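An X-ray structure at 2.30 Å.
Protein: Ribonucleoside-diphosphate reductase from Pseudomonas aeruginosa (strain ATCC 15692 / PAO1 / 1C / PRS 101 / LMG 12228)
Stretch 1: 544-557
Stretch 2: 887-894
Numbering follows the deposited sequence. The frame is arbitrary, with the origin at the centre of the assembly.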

# COMPACT_ATOMS: atom_id res chain seq x y z
N ALA A 544 -20.92 -10.13 18.10
CA ALA A 544 -21.81 -10.16 16.95
C ALA A 544 -21.33 -9.23 15.84
O ALA A 544 -21.36 -9.60 14.66
CB ALA A 544 -23.23 -9.80 17.38
N LYS A 545 -20.87 -8.03 16.21
CA LYS A 545 -20.38 -7.09 15.22
C LYS A 545 -19.19 -7.66 14.45
O LYS A 545 -19.03 -7.40 13.25
CB LYS A 545 -19.99 -5.77 15.89
CG LYS A 545 -21.04 -4.68 15.80
CD LYS A 545 -20.68 -3.49 16.68
CE LYS A 545 -21.51 -2.26 16.35
NZ LYS A 545 -21.03 -1.58 15.11
N ASP A 546 -18.34 -8.43 15.13
CA ASP A 546 -17.16 -8.99 14.47
C ASP A 546 -17.54 -10.05 13.45
O ASP A 546 -16.97 -10.10 12.36
CB ASP A 546 -16.20 -9.57 15.52
CG ASP A 546 -15.59 -8.50 16.41
OD1 ASP A 546 -15.66 -7.31 16.06
OD2 ASP A 546 -15.04 -8.87 17.47
N LEU A 547 -18.50 -10.91 13.79
CA LEU A 547 -18.95 -11.91 12.83
C LEU A 547 -19.72 -11.25 11.69
O LEU A 547 -19.57 -11.64 10.52
CB LEU A 547 -19.80 -12.97 13.53
CG LEU A 547 -20.24 -14.16 12.69
CD1 LEU A 547 -19.04 -14.93 12.16
CD2 LEU A 547 -21.15 -15.08 13.51
N TRP A 548 -20.55 -10.26 12.01
CA TRP A 548 -21.26 -9.50 10.99
C TRP A 548 -20.28 -8.87 10.00
O TRP A 548 -20.46 -8.96 8.78
CB TRP A 548 -22.12 -8.44 11.68
CG TRP A 548 -22.84 -7.49 10.77
CD1 TRP A 548 -22.63 -6.14 10.68
CD2 TRP A 548 -23.90 -7.80 9.86
NE1 TRP A 548 -23.50 -5.60 9.76
CE2 TRP A 548 -24.28 -6.59 9.24
CE3 TRP A 548 -24.56 -8.98 9.50
CZ2 TRP A 548 -25.29 -6.53 8.28
CZ3 TRP A 548 -25.56 -8.92 8.55
CH2 TRP A 548 -25.92 -7.70 7.95
N ARG A 549 -19.21 -8.25 10.52
CA ARG A 549 -18.20 -7.65 9.65
C ARG A 549 -17.56 -8.70 8.75
O ARG A 549 -17.33 -8.45 7.56
CB ARG A 549 -17.14 -6.94 10.49
CG ARG A 549 -15.95 -6.41 9.70
CD ARG A 549 -14.95 -5.68 10.59
NE ARG A 549 -15.45 -4.40 11.07
CZ ARG A 549 -14.70 -3.47 11.65
NH1 ARG A 549 -13.40 -3.67 11.83
NH2 ARG A 549 -15.24 -2.33 12.06
N LYS A 550 -17.25 -9.87 9.30
CA LYS A 550 -16.68 -10.95 8.49
C LYS A 550 -17.65 -11.39 7.41
O LYS A 550 -17.25 -11.66 6.27
CB LYS A 550 -16.29 -12.12 9.39
CG LYS A 550 -15.63 -13.28 8.67
CD LYS A 550 -14.26 -12.90 8.14
CE LYS A 550 -13.52 -14.11 7.61
NZ LYS A 550 -12.19 -13.74 7.05
N MET A 551 -18.94 -11.48 7.75
CA MET A 551 -19.94 -11.87 6.77
C MET A 551 -20.00 -10.88 5.61
O MET A 551 -20.08 -11.28 4.44
CB MET A 551 -21.31 -12.00 7.44
CG MET A 551 -21.38 -13.11 8.49
SD MET A 551 -22.71 -12.89 9.69
CE MET A 551 -24.16 -13.03 8.63
N LEU A 552 -19.95 -9.58 5.91
CA LEU A 552 -20.04 -8.59 4.84
C LEU A 552 -18.76 -8.52 4.02
O LEU A 552 -18.82 -8.29 2.81
CB LEU A 552 -20.38 -7.22 5.42
CG LEU A 552 -21.71 -7.14 6.18
CD1 LEU A 552 -21.95 -5.72 6.68
CD2 LEU A 552 -22.88 -7.62 5.33
N SER A 553 -17.60 -8.73 4.64
CA SER A 553 -16.35 -8.68 3.89
C SER A 553 -16.23 -9.87 2.94
O SER A 553 -15.70 -9.73 1.84
CB SER A 553 -15.16 -8.63 4.85
OG SER A 553 -15.05 -9.83 5.59
N MET A 554 -16.73 -11.04 3.35
CA MET A 554 -16.73 -12.19 2.45
C MET A 554 -17.73 -11.99 1.32
O MET A 554 -17.44 -12.32 0.16
CB MET A 554 -17.05 -13.47 3.22
CG MET A 554 -15.92 -13.97 4.11
SD MET A 554 -14.41 -14.35 3.21
CE MET A 554 -13.47 -12.84 3.47
N LEU A 555 -18.92 -11.47 1.63
CA LEU A 555 -19.87 -11.14 0.57
C LEU A 555 -19.25 -10.16 -0.42
O LEU A 555 -19.47 -10.27 -1.63
CB LEU A 555 -21.15 -10.56 1.19
CG LEU A 555 -22.27 -10.15 0.22
CD1 LEU A 555 -22.83 -11.36 -0.51
CD2 LEU A 555 -23.38 -9.43 0.97
N PHE A 556 -18.46 -9.20 0.07
CA PHE A 556 -17.82 -8.23 -0.82
C PHE A 556 -16.68 -8.86 -1.61
O PHE A 556 -16.55 -8.63 -2.82
CB PHE A 556 -17.31 -7.04 -0.02
CG PHE A 556 -16.40 -6.12 -0.80
CD1 PHE A 556 -16.90 -5.32 -1.81
CD2 PHE A 556 -15.05 -6.06 -0.52
CE1 PHE A 556 -16.07 -4.48 -2.53
CE2 PHE A 556 -14.21 -5.22 -1.23
CZ PHE A 556 -14.72 -4.43 -2.24
N GLU A 557 -15.84 -9.65 -0.94
CA GLU A 557 -14.63 -10.19 -1.57
C GLU A 557 -14.93 -11.39 -2.46
O GLU A 557 -14.31 -11.55 -3.51
CB GLU A 557 -13.61 -10.57 -0.51
CG GLU A 557 -13.04 -9.40 0.26
CD GLU A 557 -11.97 -9.82 1.25
OE1 GLU A 557 -11.37 -10.90 1.06
OE2 GLU A 557 -11.74 -9.08 2.23
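Stretch 2, residues 887-894: KLDVTYRM

Residues 887-894 form a helix, part of a longer one that extends beyond both ends of the stretch, and lie across the helix of residues 544-557. The N-to-C directions differ by 103°, so the helices cross nearly at right angles, with their axes 10.2 Å apart at closest approach. The backbones come nearest at Leu552 and Leu888, whose CA atoms are 6.7 Å apart, and 421 Å² of surface is buried in total. Trp548, Leu552 and Leu555, spaced at helical intervals, direct their CA-to-CB bonds toward stretch 2; Leu888 and Tyr892, one turn apart, direct theirs toward stretch 1.

Leu888 adopts chi1 m, chi2 t, which brings its CD1 to 3.6 Å from the carbonyl O of Leu552 and 3.7 Å from CB of Phe556. Leu552 has the same m, t rotamer. The two methyls of Leu552 reach different neighbours: CD1 packs 3.6 Å from CA of Asp889 and 4.1 Å from CB of Leu888, while CD2 lies 4.0 Å from CD2 of Tyr892. Tyr892, with chi1 m and chi2 -79°, extends its ring along stretch 1 past Leu552 to Leu555. There CD2 of Leu555, in a t, p rotamer, sits 3.7 Å from CZ of Tyr892 and 3.6 Å from its OH, an apolar methyl beside the phenolic end.

Trp548 supplies the polar link. With chi1 t and chi2 -115°, its indole presents an edge to stretch 2, so that NE1 donates a hydrogen bond to OD1 of Asp889 at 2.9 Å, with an N-H...acceptor angle of 160°. Farther along the indole edge, CH2 of Trp548 packs 3.7 Å from CB of Tyr892. The CA-to-CB bond of Asp889 points sideways, but chi1 t carries the carboxylate nearer to stretch 1. OD1 of Asp889 also accepts from NE of Arg893 at 2.7 Å, in a salt bridge spanning one turn of stretch 2. One carboxylate oxygen thus joins the indole of one helix to the guanidinium of the other.

Arg893 starts sideways too; chi1 m followed by chi2 and chi3 t extends the chain so that its end comes nearer to stretch 1. Lys545 likewise starts sideways, and its long chain, with chi1 between wells at -99°, ends nearer to stretch 2. NZ of Lys545 lies 3.5 Å from NH2 of Arg893, near the guanidinium plane, a close approach of like charges that cannot itself be attractive.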

# COMPACT_ATOMS: atom_id res chain seq x y z
N LYS A 887 -20.64 1.08 4.10
CA LYS A 887 -21.80 1.16 3.23
C LYS A 887 -22.53 -0.18 3.16
O LYS A 887 -23.77 -0.21 3.07
CB LYS A 887 -21.38 1.62 1.83
CG LYS A 887 -22.54 2.14 1.00
CD LYS A 887 -22.09 2.63 -0.38
CE LYS A 887 -21.70 4.09 -0.37
NZ LYS A 887 -21.70 4.65 -1.75
N LEU A 888 -21.80 -1.30 3.20
CA LEU A 888 -22.46 -2.60 3.26
C LEU A 888 -23.22 -2.77 4.56
O LEU A 888 -24.31 -3.36 4.58
CB LEU A 888 -21.44 -3.72 3.09
CG LEU A 888 -20.79 -3.84 1.71
CD1 LEU A 888 -19.81 -4.99 1.69
CD2 LEU A 888 -21.84 -4.05 0.63
N ASP A 889 -22.67 -2.26 5.66
CA ASP A 889 -23.34 -2.38 6.95
C ASP A 889 -24.70 -1.68 6.92
O ASP A 889 -25.73 -2.29 7.22
CB ASP A 889 -22.45 -1.80 8.05
CG ASP A 889 -23.04 -1.96 9.43
OD1 ASP A 889 -23.97 -2.78 9.60
OD2 ASP A 889 -22.57 -1.28 10.36
N VAL A 890 -24.71 -0.40 6.54
CA VAL A 890 -25.96 0.36 6.53
C VAL A 890 -26.96 -0.25 5.56
O VAL A 890 -28.17 -0.24 5.81
CB VAL A 890 -25.68 1.84 6.19
CG1 VAL A 890 -25.00 1.97 4.83
CG2 VAL A 890 -26.97 2.66 6.20
N THR A 891 -26.48 -0.81 4.45
CA THR A 891 -27.39 -1.39 3.46
C THR A 891 -28.09 -2.62 4.00
O THR A 891 -29.33 -2.71 3.97
CB THR A 891 -26.63 -1.72 2.18
OG1 THR A 891 -26.16 -0.52 1.57
CG2 THR A 891 -27.52 -2.48 1.19
N TYR A 892 -27.33 -3.60 4.49
CA TYR A 892 -27.93 -4.86 4.90
C TYR A 892 -28.56 -4.79 6.29
O TYR A 892 -29.39 -5.64 6.62
CB TYR A 892 -26.89 -5.98 4.82
CG TYR A 892 -26.55 -6.30 3.38
CD1 TYR A 892 -27.39 -7.09 2.61
CD2 TYR A 892 -25.41 -5.78 2.78
CE1 TYR A 892 -27.10 -7.37 1.28
CE2 TYR A 892 -25.10 -6.06 1.46
CZ TYR A 892 -25.95 -6.85 0.71
OH TYR A 892 -25.65 -7.12 -0.60
N ARG A 893 -28.20 -3.79 7.09
CA ARG A 893 -29.03 -3.45 8.24
C ARG A 893 -30.40 -2.95 7.79
O ARG A 893 -31.43 -3.35 8.34
CB ARG A 893 -28.36 -2.38 9.10
CG ARG A 893 -27.19 -2.86 9.94
CD ARG A 893 -26.86 -1.85 11.03
NE ARG A 893 -25.58 -2.14 11.68
CZ ARG A 893 -25.27 -1.77 12.92
NH1 ARG A 893 -26.15 -1.11 13.67
NH2 ARG A 893 -24.08 -2.08 13.42
N MET A 894 -30.42 -2.07 6.78
CA MET A 894 -31.68 -1.54 6.27
C MET A 894 -32.55 -2.64 5.69
O MET A 894 -33.76 -2.67 5.92
CB MET A 894 -31.39 -0.46 5.22
CG MET A 894 -32.63 0.12 4.55
SD MET A 894 -32.22 1.23 3.18
CE MET A 894 -33.85 1.75 2.68